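Local coordinates for protein alpha-galactosidase 1 (Saccharomyces cerevisiae, PDB 3LRK) that hydrolyses terminal, non-reducing alpha-D-galactose residues from alpha-galactosides such as galactose oligosaccharides, galactomannans and galactolipids, working as a secreted homotetrameric glycosidase, at residues 204-209 / 240-245; 209-214 / 234-239; 259-264 / 281-286. The protein carries 1 engineered substitution. One frame throughout, in Å; residues are numbered along the deposited sequence.

All three contacts lie in the TIM-barrel part of the chain, around the neighbouring parallel strands 203-205 and 258-260. Contact 1 brackets contact 2 along the sequence: 204-209 and 240-245 pair across the connection from strand 203-205 to helix 239-246, while 209-214 and 234-239 pair within it; the two contacts share Asp209. Contact 3 follows, tying strand 258-260 and its loop to helix 273-285. Centres of contacts 1 and 2 are about 8 Å apart, those of 1 and 3 about 9 Å, and those of 2 and 3 about 13 Å. Asp262 of contact 3 accepts from Val210 N of contact 2, so two adjacent strand-to-helix loops are joined beside the proton donor Asp209.

Contact 1. Residues 204-209 / 240-245; sequences WRMSGD and MNILNK
The guanidinium of Arg205 is the flat group that bonds across the 204-209 turn, and it acts through its edge, where Asp209 OD1 and the carbonyl carbon of Gly208 lie in plane. Arg205 NH2 donates to Asp209 OD1 over 2.8 Å in a nearly straight bond (168°) on the anti lone pair, forming a salt bridge. The same Arg205 NH2 also donates a hydrogen bond to Ser207 O at 3.0 Å, this time from above the carbonyl plane. A substrate-binding residue is thus fastened to the proton donor, whose ionisation the positive charge probably influences.

Behind this turn, Ile242 supplies the apolar surface. Ser207 OG stands between its backbone N and carbonyl carbon (chi1 78°), donates in plane to a lone pair of Gly208 O at 2.9 Å, and presses on Ile242 CG1 at 3.2 Å. Met206, bent at chi2 and chi3, crosses Ile242 and Lys245 obliquely, its SD against Ile242 CG2 and its CE 3.6 Å from Ile242 O and 3.7 Å from Lys245 CB. An alanine here in place of Ile242, lacking CG1, CG2 and CD1, would probably loosen the packing under the turn that carries Asp209. No direct hydrogen bond crosses between the segments; one water accepts from Gly208 N at 3.0 Å and from Lys245 NZ at 2.8 Å. The lysine chain is extended beyond CG, and its NZ also donates to Asn241 OD1.

Strand 203-205 hydrogen-bonds to strand 258-260, while Leu243 and Met240 of helix 239-246 touch strand 342-349 of the C-terminal sheet.

Contact 2. Residues 209-214 / 234-239; sequences DVTAEF and GFHCSI
The long loop between barrel strand 203-205 and helix 239-246 is closed at its base by a single beta bridge between Val210 and Cys237. Cys237 N donates to Asp209 O at 2.9 Å (156°), nearly along the C=O axis, and Thr211 N returns a weak, bent bond to Cys237 O at 3.0 Å (131°). Because Cys237 bonds to residues on both flanks of Val210, the bridge is parallel; Val210 CA adds a CH...O contact to Cys237 O at 3.3 Å. Farther along, Ile239 N donates to Glu213 O at 2.9 Å, almost straight (173°).

Side chains fill in between these bonds. Thr211 CG2 rests 3.6 Å from His236 O, and the Ile239 and Phe214 side chains cross at about a right angle, Ile239 CG2 3.9 Å from Phe214 CE1. Asp209 CB packs on Phe235 CB at 3.6 Å, while its carboxylate is held by Arg205. A water donates to Val210 O and accepts from His236 N. Phe235 also packs on Gln251 of a second subunit.

With Cys237 disulfide-bonded to Cys221 and Ser238 OG capping helix 239-246 at Asn241 N, this is a beta-to-alpha loop carrying the acid at the C-terminal end of a TIM-barrel strand, as in glycoside hydrolases of this fold.

Contact 3. Residues 259-264 / 281-286; sequences NDLDNL and SMWAMV
Asn259, within strand 258-260, reaches Val286, just past helix 273-285, through water rather than directly: its ND2 donates to a water at 3.0 Å, and that water donates onward to Val286 O at 2.7 Å. Its OD1 accepts from Trp204 NE1. Asp260 turns its carboxylate back on its own chain, OD1 accepting from Asp262 N at 2.9 Å, which makes an Asx turn just after the strand.

Leu261 carries most of the apolar part of the contact. Its CB lies over one face of the Trp283 indole, 3.7 Å from the centroid of the five-membered ring and 28° off the ring normal, a CH-pi contact. Beyond CB, the side chain crosses Val286 at about a right angle, with Leu261 CD1 3.8 Å from Val286 CG2. The backbone of the same leucine takes part as well, its O receiving a weak bond from Trp283 NE1 at 3.2 Å (123°).

The better acceptor is Asp262 O, which lies at the edge of the indole, in the ring plane, 3.1 Å from Trp283 NE1 (143°). Asp262 OD1 accepts from the next backbone N, Asn263 N. On the active-site side the same OD1 forms a long, weak ion pair with Arg205, and OD2 accepts from Val210 N and hydrogen-bonds a bound glycerol. Leu264 ends the sequence by sliding past the tryptophan in the opposite direction, its CD2 3.7 Å from Trp283 CD1.

One indole N-H is therefore divided between two successive backbone carbonyls. In this buried position the shared bond, weak to Leu261 O, gives NE1 its acceptors and, with the leucine over the face, probably helps fix the ring's rotation. The loop presenting Asp262 beside Asp209 is thereby probably steadied against helix 273-285.

Contact 1. Residues 204-209 / 240-245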
ATOM      1  N   TRP A 204       7.693 -15.907 -15.771  1.00 17.28           N
ATOM      2  CA  TRP A 204       7.615 -15.602 -14.333  1.00 17.31           C
ATOM      3  C   TRP A 204       6.251 -15.971 -13.786  1.00 17.38           C
ATOM      4  O   TRP A 204       5.216 -15.554 -14.315  1.00 17.10           O
ATOM      5  CB  TRP A 204       7.913 -14.114 -14.052  1.00 17.43           C
ATOM      6  CG  TRP A 204       7.241 -13.193 -14.996  1.00 17.33           C
ATOM      7  CD1 TRP A 204       6.005 -12.643 -14.860  1.00 17.78           C
ATOM      8  CD2 TRP A 204       7.753 -12.730 -16.262  1.00 17.56           C
ATOM      9  NE1 TRP A 204       5.713 -11.853 -15.952  1.00 18.74           N
ATOM     10  CE2 TRP A 204       6.765 -11.894 -16.828  1.00 19.06           C
ATOM     11  CE3 TRP A 204       8.948 -12.937 -16.963  1.00 17.02           C
ATOM     12  CZ2 TRP A 204       6.930 -11.259 -18.074  1.00 18.94           C
ATOM     13  CZ3 TRP A 204       9.109 -12.308 -18.222  1.00 18.90           C
ATOM     14  CH2 TRP A 204       8.104 -11.476 -18.746  1.00 18.12           C
ATOM     15  N   ARG A 205       6.245 -16.768 -12.720  1.00 17.96           N
ATOM     16  CA  ARG A 205       5.024 -16.983 -11.971  1.00 17.95           C
ATOM     17  C   ARG A 205       4.534 -15.613 -11.515  1.00 18.37           C
ATOM     18  O   ARG A 205       5.337 -14.778 -11.125  1.00 18.75           O
ATOM     19  CB  ARG A 205       5.295 -17.902 -10.779  1.00 18.46           C
ATOM     20  CG  ARG A 205       5.500 -19.381 -11.200  1.00 17.63           C
ATOM     21  CD  ARG A 205       4.147 -20.114 -11.369  1.00 18.50           C
ATOM     22  NE  ARG A 205       3.378 -19.940 -10.144  1.00 19.95           N
ATOM     23  CZ  ARG A 205       3.547 -20.652  -9.035  1.00 18.38           C
ATOM     24  NH1 ARG A 205       4.406 -21.674  -8.999  1.00 17.42           N
ATOM     25  NH2 ARG A 205       2.831 -20.345  -7.968  1.00 16.72           N
ATOM     26  N   MET A 206       3.230 -15.380 -11.569  1.00 18.02           N
ATOM     27  CA  MET A 206       2.706 -14.070 -11.209  1.00 18.22           C
ATOM     28  C   MET A 206       1.742 -14.167 -10.038  1.00 18.00           C
ATOM     29  O   MET A 206       1.057 -13.198  -9.724  1.00 17.29           O
ATOM     30  CB  MET A 206       2.062 -13.379 -12.414  1.00 17.98           C
ATOM     31  CG  MET A 206       1.199 -14.288 -13.332  1.00 19.16           C
ATOM     32  SD  MET A 206      -0.188 -15.154 -12.543  1.00 20.19           S
ATOM     33  CE  MET A 206      -1.238 -13.784 -12.043  1.00 17.92           C
ATOM     34  N   SER A 207       1.676 -15.350  -9.421  1.00 18.12           N
ATOM     35  CA  SER A 207       0.791 -15.582  -8.269  1.00 18.37           C
ATOM     36  C   SER A 207       1.291 -16.716  -7.371  1.00 19.10           C
ATOM     37  O   SER A 207       2.197 -17.465  -7.748  1.00 19.50           O
ATOM     38  CB  SER A 207      -0.648 -15.901  -8.733  1.00 18.48           C
ATOM     39  OG  SER A 207      -0.764 -17.244  -9.188  1.00 17.79           O
ATOM     40  N   GLY A 208       0.675 -16.845  -6.191  1.00 19.79           N
ATOM     41  CA  GLY A 208       0.836 -18.035  -5.338  1.00 20.30           C
ATOM     42  C   GLY A 208       0.311 -19.277  -6.051  1.00 20.60           C
ATOM     43  O   GLY A 208      -0.380 -19.166  -7.070  1.00 21.22           O
ATOM     44  N   ASP A 209       0.617 -20.460  -5.524  1.00 20.80           N
ATOM     45  CA  ASP A 209       0.292 -21.710  -6.233  1.00 20.85           C
ATOM     46  C   ASP A 209      -1.199 -21.869  -6.475  1.00 20.68           C
ATOM     47  O   ASP A 209      -2.009 -21.587  -5.598  1.00 20.22           O
ATOM     48  CB  ASP A 209       0.789 -22.946  -5.489  1.00 21.10           C
ATOM     49  CG  ASP A 209       2.285 -22.946  -5.255  1.00 22.87           C
ATOM     50  OD1 ASP A 209       3.007 -22.081  -5.807  1.00 23.60           O
ATOM     51  OD2 ASP A 209       2.731 -23.835  -4.501  1.00 24.47           O
ATOM     52  N   MET A 240      -9.841 -19.069 -10.920  1.00 20.39           N
ATOM     53  CA  MET A 240     -10.369 -17.739 -11.199  1.00 20.73           C
ATOM     54  C   MET A 240      -9.631 -16.633 -10.457  1.00 20.40           C
ATOM     55  O   MET A 240      -9.504 -15.524 -10.973  1.00 20.93           O
ATOM     56  CB  MET A 240     -11.867 -17.663 -10.864  1.00 20.65           C
ATOM     57  CG  MET A 240     -12.792 -18.402 -11.833  1.00 21.18           C
ATOM     58  SD  MET A 240     -12.603 -17.945 -13.566  1.00 23.31           S
ATOM     59  CE  MET A 240     -12.981 -16.186 -13.559  1.00 21.01           C
ATOM     60  N   ASN A 241      -9.177 -16.926  -9.237  1.00 20.54           N
ATOM     61  CA  ASN A 241      -8.369 -15.981  -8.464  1.00 20.42           C
ATOM     62  C   ASN A 241      -7.108 -15.619  -9.244  1.00 20.25           C
ATOM     63  O   ASN A 241      -6.756 -14.445  -9.335  1.00 19.82           O
ATOM     64  CB  ASN A 241      -8.012 -16.559  -7.080  1.00 20.41           C
ATOM     65  CG  ASN A 241      -6.995 -15.701  -6.312  1.00 20.87           C
ATOM     66  OD1 ASN A 241      -5.792 -15.733  -6.593  1.00 20.51           O
ATOM     67  ND2 ASN A 241      -7.476 -14.972  -5.307  1.00 21.70           N
ATOM     68  N   ILE A 242      -6.466 -16.634  -9.834  1.00 19.72           N
ATOM     69  CA  ILE A 242      -5.199 -16.465 -10.549  1.00 20.01           C
ATOM     70  C   ILE A 242      -5.413 -15.812 -11.916  1.00 20.01           C
ATOM     71  O   ILE A 242      -4.662 -14.914 -12.296  1.00 19.58           O
ATOM     72  CB  ILE A 242      -4.420 -17.810 -10.651  1.00 19.97           C
ATOM     73  CG1 ILE A 242      -3.869 -18.184  -9.262  1.00 19.99           C
ATOM     74  CG2 ILE A 242      -3.286 -17.728 -11.673  1.00 20.27           C
ATOM     75  CD1 ILE A 242      -3.359 -19.594  -9.153  1.00 20.08           C
ATOM     76  N   LEU A 243      -6.453 -16.243 -12.635  1.00 20.19           N
ATOM     77  CA  LEU A 243      -6.801 -15.602 -13.907  1.00 20.47           C
ATOM     78  C   LEU A 243      -7.100 -14.110 -13.712  1.00 20.34           C
ATOM     79  O   LEU A 243      -6.667 -13.275 -14.503  1.00 20.29           O
ATOM     80  CB  LEU A 243      -8.003 -16.295 -14.569  1.00 21.19           C
ATOM     81  CG  LEU A 243      -8.423 -15.734 -15.933  1.00 20.59           C
ATOM     82  CD1 LEU A 243      -7.330 -15.937 -16.979  1.00 21.11           C
ATOM     83  CD2 LEU A 243      -9.733 -16.382 -16.367  1.00 21.88           C
ATOM     84  N   ASN A 244      -7.854 -13.792 -12.670  1.00 20.24           N
ATOM     85  CA  ASN A 244      -8.183 -12.399 -12.343  1.00 20.72           C
ATOM     86  C   ASN A 244      -6.954 -11.544 -12.026  1.00 20.25           C
ATOM     87  O   ASN A 244      -6.837 -10.407 -12.492  1.00 20.52           O
ATOM     88  CB  ASN A 244      -9.192 -12.346 -11.197  1.00 20.58           C
ATOM     89  CG  ASN A 244     -10.607 -12.719 -11.644  1.00 22.90           C
ATOM     90  OD1 ASN A 244     -10.877 -12.885 -12.833  1.00 24.69           O
ATOM     91  ND2 ASN A 244     -11.508 -12.856 -10.685  1.00 24.38           N
ATOM     92  N   LYS A 245      -6.048 -12.093 -11.227  1.00 20.08           N
ATOM     93  CA  LYS A 245      -4.742 -11.470 -10.989  1.00 19.65           C
ATOM     94  C   LYS A 245      -3.949 -11.226 -12.287  1.00 19.89           C
ATOM     95  O   LYS A 245      -3.302 -10.182 -12.442  1.00 19.52           O
ATOM     96  CB  LYS A 245      -3.934 -12.303  -9.993  1.00 19.30           C
ATOM     97  CG  LYS A 245      -4.403 -12.117  -8.562  1.00 18.22           C
ATOM     98  CD  LYS A 245      -3.800 -13.153  -7.643  1.00 19.40           C
ATOM     99  CE  LYS A 245      -4.165 -12.864  -6.202  1.00 17.31           C
ATOM    100  NZ  LYS A 245      -3.871 -14.072  -5.377  1.00 18.24           N
TER
HETATM  101  O   HOH W   1      -1.309 -15.025  -4.974  1.00 21.05           O

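Contact 2. Residues 209-214 / 234-239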
ATOM      1  N   ASP A 209       0.617 -20.460  -5.524  1.00 20.80           N
ATOM      2  CA  ASP A 209       0.292 -21.710  -6.233  1.00 20.85           C
ATOM      3  C   ASP A 209      -1.199 -21.869  -6.475  1.00 20.68           C
ATOM      4  O   ASP A 209      -2.009 -21.587  -5.598  1.00 20.22           O
ATOM      5  CB  ASP A 209       0.789 -22.946  -5.489  1.00 21.10           C
ATOM      6  CG  ASP A 209       2.285 -22.946  -5.255  1.00 22.87           C
ATOM      7  OD1 ASP A 209       3.007 -22.081  -5.807  1.00 23.60           O
ATOM      8  OD2 ASP A 209       2.731 -23.835  -4.501  1.00 24.47           O
ATOM      9  N   VAL A 210      -1.533 -22.304  -7.687  1.00 20.52           N
ATOM     10  CA  VAL A 210      -2.873 -22.746  -8.033  1.00 20.43           C
ATOM     11  C   VAL A 210      -3.221 -24.050  -7.303  1.00 20.51           C
ATOM     12  O   VAL A 210      -2.336 -24.776  -6.842  1.00 20.10           O
ATOM     13  CB  VAL A 210      -3.026 -22.920  -9.583  1.00 20.01           C
ATOM     14  CG1 VAL A 210      -2.395 -24.226 -10.055  1.00 20.21           C
ATOM     15  CG2 VAL A 210      -4.508 -22.841 -10.006  1.00 20.30           C
ATOM     16  N   THR A 211      -4.520 -24.310  -7.189  1.00 21.12           N
ATOM     17  CA  THR A 211      -5.034 -25.566  -6.675  1.00 21.88           C
ATOM     18  C   THR A 211      -6.229 -25.983  -7.531  1.00 22.23           C
ATOM     19  O   THR A 211      -6.749 -25.175  -8.312  1.00 22.26           O
ATOM     20  CB  THR A 211      -5.408 -25.481  -5.158  1.00 21.79           C
ATOM     21  OG1 THR A 211      -5.712 -26.795  -4.672  1.00 21.99           O
ATOM     22  CG2 THR A 211      -6.599 -24.555  -4.919  1.00 22.27           C
ATOM     23  N   ALA A 212      -6.640 -27.245  -7.405  1.00 22.36           N
ATOM     24  CA  ALA A 212      -7.756 -27.784  -8.178  1.00 22.81           C
ATOM     25  C   ALA A 212      -9.122 -27.307  -7.651  1.00 22.76           C
ATOM     26  O   ALA A 212      -9.994 -28.111  -7.287  1.00 22.95           O
ATOM     27  CB  ALA A 212      -7.680 -29.330  -8.235  1.00 23.20           C
ATOM     28  N   GLU A 213      -9.292 -25.989  -7.613  1.00 21.95           N
ATOM     29  CA  GLU A 213     -10.544 -25.358  -7.228  1.00 22.13           C
ATOM     30  C   GLU A 213     -10.794 -24.244  -8.228  1.00 21.86           C
ATOM     31  O   GLU A 213      -9.874 -23.491  -8.557  1.00 21.60           O
ATOM     32  CB  GLU A 213     -10.442 -24.742  -5.826  1.00 22.16           C
ATOM     33  CG  GLU A 213     -10.372 -25.743  -4.679  1.00 22.66           C
ATOM     34  CD  GLU A 213     -11.689 -26.458  -4.428  1.00 23.89           C
ATOM     35  OE1 GLU A 213     -12.741 -26.004  -4.929  1.00 24.22           O
ATOM     36  OE2 GLU A 213     -11.667 -27.479  -3.709  1.00 25.75           O
ATOM     37  N   PHE A 214     -12.027 -24.131  -8.716  1.00 21.61           N
ATOM     38  CA  PHE A 214     -12.297 -23.159  -9.775  1.00 21.72           C
ATOM     39  C   PHE A 214     -12.484 -21.742  -9.227  1.00 21.70           C
ATOM     40  O   PHE A 214     -12.068 -20.784  -9.870  1.00 22.19           O
ATOM     41  CB  PHE A 214     -13.509 -23.575 -10.613  1.00 21.77           C
ATOM     42  CG  PHE A 214     -13.591 -22.879 -11.945  1.00 21.84           C
ATOM     43  CD1 PHE A 214     -12.713 -23.220 -12.978  1.00 21.35           C
ATOM     44  CD2 PHE A 214     -14.542 -21.882 -12.172  1.00 22.02           C
ATOM     45  CE1 PHE A 214     -12.783 -22.586 -14.219  1.00 21.63           C
ATOM     46  CE2 PHE A 214     -14.619 -21.242 -13.412  1.00 21.69           C
ATOM     47  CZ  PHE A 214     -13.732 -21.598 -14.434  1.00 22.54           C
ATOM     48  N   GLY A 234       1.040 -16.398  -1.063  1.00 20.09           N
ATOM     49  CA  GLY A 234       0.475 -17.599  -0.454  1.00 19.95           C
ATOM     50  C   GLY A 234       0.355 -18.734  -1.452  1.00 20.30           C
ATOM     51  O   GLY A 234       1.149 -18.826  -2.393  1.00 19.73           O
ATOM     52  N   PHE A 235      -0.649 -19.587  -1.246  1.00 20.15           N
ATOM     53  CA  PHE A 235      -0.931 -20.715  -2.143  1.00 20.70           C
ATOM     54  C   PHE A 235      -2.353 -21.241  -1.936  1.00 21.12           C
ATOM     55  O   PHE A 235      -3.127 -20.639  -1.186  1.00 20.57           O
ATOM     56  CB  PHE A 235       0.155 -21.821  -2.092  1.00 20.22           C
ATOM     57  CG  PHE A 235       0.218 -22.624  -0.800  1.00 21.13           C
ATOM     58  CD1 PHE A 235       0.617 -23.962  -0.840  1.00 21.91           C
ATOM     59  CD2 PHE A 235      -0.090 -22.065   0.437  1.00 19.15           C
ATOM     60  CE1 PHE A 235       0.699 -24.733   0.335  1.00 22.43           C
ATOM     61  CE2 PHE A 235       0.001 -22.820   1.617  1.00 20.52           C
ATOM     62  CZ  PHE A 235       0.389 -24.160   1.562  1.00 20.63           C
ATOM     63  N   HIS A 236      -2.693 -22.340  -2.619  1.00 21.36           N
ATOM     64  CA  HIS A 236      -4.090 -22.807  -2.720  1.00 22.00           C
ATOM     65  C   HIS A 236      -5.021 -21.730  -3.274  1.00 21.76           C
ATOM     66  O   HIS A 236      -6.187 -21.615  -2.880  1.00 21.66           O
ATOM     67  CB  HIS A 236      -4.584 -23.384  -1.383  1.00 22.23           C
ATOM     68  CG  HIS A 236      -3.846 -24.616  -0.979  1.00 23.78           C
ATOM     69  ND1 HIS A 236      -4.269 -25.881  -1.326  1.00 24.15           N
ATOM     70  CD2 HIS A 236      -2.681 -24.775  -0.311  1.00 24.06           C
ATOM     71  CE1 HIS A 236      -3.411 -26.771  -0.861  1.00 24.00           C
ATOM     72  NE2 HIS A 236      -2.434 -26.125  -0.247  1.00 25.65           N
ATOM     73  N   CYS A 237      -4.489 -20.955  -4.216  1.00 22.07           N
ATOM     74  CA  CYS A 237      -5.260 -19.939  -4.914  1.00 22.21           C
ATOM     75  C   CYS A 237      -6.086 -20.636  -5.989  1.00 21.97           C
ATOM     76  O   CYS A 237      -5.582 -21.519  -6.670  1.00 22.41           O
ATOM     77  CB  CYS A 237      -4.322 -18.913  -5.555  1.00 22.13           C
ATOM     78  SG  CYS A 237      -3.253 -18.017  -4.400  1.00 22.06           S
ATOM     79  N   SER A 238      -7.352 -20.255  -6.122  1.00 21.71           N
ATOM     80  CA  SER A 238      -8.242 -20.861  -7.120  1.00 21.51           C
ATOM     81  C   SER A 238      -7.902 -20.430  -8.548  1.00 21.21           C
ATOM     82  O   SER A 238      -7.202 -19.443  -8.763  1.00 21.28           O
ATOM     83  CB  SER A 238      -9.703 -20.524  -6.827  1.00 21.37           C
ATOM     84  OG  SER A 238      -9.961 -19.169  -7.126  1.00 22.33           O
ATOM     85  N   ILE A 239      -8.415 -21.186  -9.514  1.00 20.61           N
ATOM     86  CA  ILE A 239      -8.228 -20.906 -10.943  1.00 20.33           C
ATOM     87  C   ILE A 239      -8.635 -19.464 -11.319  1.00 20.42           C
ATOM     88  O   ILE A 239      -7.850 -18.729 -11.921  1.00 19.98           O
ATOM     89  CB  ILE A 239      -8.952 -21.983 -11.794  1.00 19.90           C
ATOM     90  CG1 ILE A 239      -8.174 -23.307 -11.705  1.00 21.01           C
ATOM     91  CG2 ILE A 239      -9.145 -21.530 -13.252  1.00 19.60           C
ATOM     92  CD1 ILE A 239      -9.017 -24.573 -11.935  1.00 20.95           C
TER
HETATM   93  O   HOH W   2      -1.746 -24.728  -4.116  1.00 23.72           O

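Contact 3. Residues 259-264 / 281-286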
ATOM      1  N   ASN A 259       3.922 -14.253 -18.703  1.00 18.92           N
ATOM      2  CA  ASN A 259       3.268 -14.463 -17.417  1.00 19.49           C
ATOM      3  C   ASN A 259       2.994 -15.962 -17.265  1.00 19.93           C
ATOM      4  O   ASN A 259       2.611 -16.632 -18.228  1.00 20.01           O
ATOM      5  CB  ASN A 259       1.955 -13.687 -17.345  1.00 19.29           C
ATOM      6  CG  ASN A 259       2.159 -12.172 -17.379  1.00 19.34           C
ATOM      7  OD1 ASN A 259       2.999 -11.630 -16.667  1.00 20.72           O
ATOM      8  ND2 ASN A 259       1.369 -11.488 -18.197  1.00 17.69           N
ATOM      9  N   ASP A 260       3.196 -16.474 -16.055  1.00 19.61           N
ATOM     10  CA  ASP A 260       3.049 -17.909 -15.760  1.00 19.64           C
ATOM     11  C   ASP A 260       1.971 -18.062 -14.690  1.00 19.64           C
ATOM     12  O   ASP A 260       2.149 -17.634 -13.543  1.00 19.31           O
ATOM     13  CB  ASP A 260       4.409 -18.454 -15.300  1.00 19.62           C
ATOM     14  CG  ASP A 260       4.404 -19.954 -14.972  1.00 19.54           C
ATOM     15  OD1 ASP A 260       3.350 -20.625 -15.016  1.00 20.62           O
ATOM     16  OD2 ASP A 260       5.495 -20.454 -14.645  1.00 18.22           O
ATOM     17  N   LEU A 261       0.841 -18.654 -15.078  1.00 19.31           N
ATOM     18  CA  LEU A 261      -0.298 -18.846 -14.178  1.00 19.45           C
ATOM     19  C   LEU A 261      -0.265 -20.192 -13.400  1.00 19.43           C
ATOM     20  O   LEU A 261      -1.287 -20.624 -12.848  1.00 19.13           O
ATOM     21  CB  LEU A 261      -1.628 -18.692 -14.938  1.00 19.24           C
ATOM     22  CG  LEU A 261      -1.987 -17.593 -15.961  1.00 21.67           C
ATOM     23  CD1 LEU A 261      -3.481 -17.188 -15.849  1.00 20.57           C
ATOM     24  CD2 LEU A 261      -1.055 -16.364 -16.049  1.00 19.53           C
ATOM     25  N   ASP A 262       0.915 -20.822 -13.365  1.00 19.17           N
ATOM     26  CA  ASP A 262       1.206 -22.072 -12.631  1.00 19.53           C
ATOM     27  C   ASP A 262       0.762 -23.306 -13.432  1.00 20.22           C
ATOM     28  O   ASP A 262       0.065 -23.172 -14.428  1.00 20.62           O
ATOM     29  CB  ASP A 262       0.616 -22.060 -11.202  1.00 19.77           C
ATOM     30  CG  ASP A 262       1.315 -23.012 -10.260  1.00 19.46           C
ATOM     31  OD1 ASP A 262       2.306 -23.655 -10.650  1.00 20.95           O
ATOM     32  OD2 ASP A 262       0.873 -23.112  -9.099  1.00 22.46           O
ATOM     33  N   ASN A 263       1.201 -24.492 -13.015  1.00 20.39           N
ATOM     34  CA  ASN A 263       0.893 -25.725 -13.741  1.00 21.08           C
ATOM     35  C   ASN A 263      -0.616 -25.976 -13.832  1.00 21.70           C
ATOM     36  O   ASN A 263      -1.372 -25.637 -12.913  1.00 21.69           O
ATOM     37  CB  ASN A 263       1.565 -26.927 -13.087  1.00 20.68           C
ATOM     38  CG  ASN A 263       3.071 -26.767 -12.928  1.00 21.89           C
ATOM     39  OD1 ASN A 263       3.680 -25.769 -13.350  1.00 24.97           O
ATOM     40  ND2 ASN A 263       3.680 -27.762 -12.322  1.00 20.16           N
ATOM     41  N   LEU A 264      -1.032 -26.566 -14.947  1.00 22.13           N
ATOM     42  CA  LEU A 264      -2.423 -26.939 -15.193  1.00 22.60           C
ATOM     43  C   LEU A 264      -2.901 -28.011 -14.225  1.00 23.06           C
ATOM     44  O   LEU A 264      -2.182 -28.976 -13.943  1.00 23.83           O
ATOM     45  CB  LEU A 264      -2.586 -27.429 -16.646  1.00 22.43           C
ATOM     46  CG  LEU A 264      -2.379 -26.336 -17.699  1.00 21.47           C
ATOM     47  CD1 LEU A 264      -1.963 -26.889 -19.077  1.00 21.01           C
ATOM     48  CD2 LEU A 264      -3.620 -25.429 -17.794  1.00 20.53           C
ATOM     49  N   SER A 281      -8.306 -23.551 -21.620  1.00 21.07           N
ATOM     50  CA  SER A 281      -8.551 -22.526 -22.642  1.00 21.43           C
ATOM     51  C   SER A 281      -8.065 -21.145 -22.214  1.00 21.24           C
ATOM     52  O   SER A 281      -7.496 -20.411 -23.025  1.00 20.97           O
ATOM     53  CB  SER A 281     -10.037 -22.440 -22.997  1.00 21.20           C
ATOM     54  OG  SER A 281     -10.522 -23.673 -23.502  1.00 23.31           O
ATOM     55  N   MET A 282      -8.298 -20.787 -20.949  1.00 21.28           N
ATOM     56  CA  MET A 282      -7.888 -19.460 -20.468  1.00 21.16           C
ATOM     57  C   MET A 282      -6.363 -19.330 -20.294  1.00 21.16           C
ATOM     58  O   MET A 282      -5.786 -18.310 -20.678  1.00 21.13           O
ATOM     59  CB  MET A 282      -8.671 -19.036 -19.218  1.00 21.50           C
ATOM     60  CG  MET A 282     -10.166 -18.709 -19.492  1.00 21.89           C
ATOM     61  SD  MET A 282     -10.466 -17.645 -20.929  1.00 24.16           S
ATOM     62  CE  MET A 282      -9.569 -16.183 -20.391  1.00 24.45           C
ATOM     63  N   TRP A 283      -5.721 -20.370 -19.761  1.00 20.75           N
ATOM     64  CA  TRP A 283      -4.245 -20.449 -19.710  1.00 20.62           C
ATOM     65  C   TRP A 283      -3.641 -20.362 -21.121  1.00 20.79           C
ATOM     66  O   TRP A 283      -2.655 -19.648 -21.340  1.00 20.80           O
ATOM     67  CB  TRP A 283      -3.778 -21.734 -19.006  1.00 20.16           C
ATOM     68  CG  TRP A 283      -3.539 -21.664 -17.482  1.00 20.08           C
ATOM     69  CD1 TRP A 283      -2.422 -22.104 -16.817  1.00 20.46           C
ATOM     70  CD2 TRP A 283      -4.425 -21.146 -16.468  1.00 20.82           C
ATOM     71  NE1 TRP A 283      -2.559 -21.899 -15.454  1.00 20.36           N
ATOM     72  CE2 TRP A 283      -3.778 -21.313 -15.216  1.00 19.78           C
ATOM     73  CE3 TRP A 283      -5.704 -20.558 -16.493  1.00 20.51           C
ATOM     74  CZ2 TRP A 283      -4.365 -20.911 -14.005  1.00 19.68           C
ATOM     75  CZ3 TRP A 283      -6.287 -20.154 -15.282  1.00 21.03           C
ATOM     76  CH2 TRP A 283      -5.610 -20.328 -14.057  1.00 19.46           C
ATOM     77  N   ALA A 284      -4.229 -21.070 -22.088  1.00 21.00           N
ATOM     78  CA  ALA A 284      -3.763 -20.937 -23.474  1.00 21.16           C
ATOM     79  C   ALA A 284      -3.885 -19.487 -23.970  1.00 20.89           C
ATOM     80  O   ALA A 284      -2.932 -18.914 -24.528  1.00 20.88           O
ATOM     81  CB  ALA A 284      -4.516 -21.893 -24.399  1.00 21.13           C
ATOM     82  N   MET A 285      -5.061 -18.913 -23.750  1.00 20.83           N
ATOM     83  CA  MET A 285      -5.435 -17.616 -24.308  1.00 21.40           C
ATOM     84  C   MET A 285      -4.617 -16.435 -23.778  1.00 21.27           C
ATOM     85  O   MET A 285      -4.402 -15.448 -24.495  1.00 21.43           O
ATOM     86  CB  MET A 285      -6.912 -17.367 -24.034  1.00 21.58           C
ATOM     87  CG  MET A 285      -7.566 -16.406 -25.003  1.00 22.23           C
ATOM     88  SD  MET A 285      -9.114 -15.822 -24.316  1.00 23.43           S
ATOM     89  CE  MET A 285      -8.491 -15.149 -22.785  1.00 30.51           C
ATOM     90  N   VAL A 286      -4.178 -16.530 -22.521  1.00 21.12           N
ATOM     91  CA  VAL A 286      -3.320 -15.494 -21.933  1.00 20.71           C
ATOM     92  C   VAL A 286      -1.830 -15.778 -22.157  1.00 21.10           C
ATOM     93  O   VAL A 286      -0.969 -15.065 -21.630  1.00 20.92           O
ATOM     94  CB  VAL A 286      -3.628 -15.243 -20.424  1.00 20.84           C
ATOM     95  CG1 VAL A 286      -5.086 -14.855 -20.234  1.00 20.60           C
ATOM     96  CG2 VAL A 286      -3.282 -16.462 -19.562  1.00 19.63           C
TER
HETATM   97  O   HOH W   3       1.865 -14.505 -20.892  1.00 18.18           O
HETATM   98  O   HOH W   4      -0.594 -13.039 -19.894  1.00 24.07           O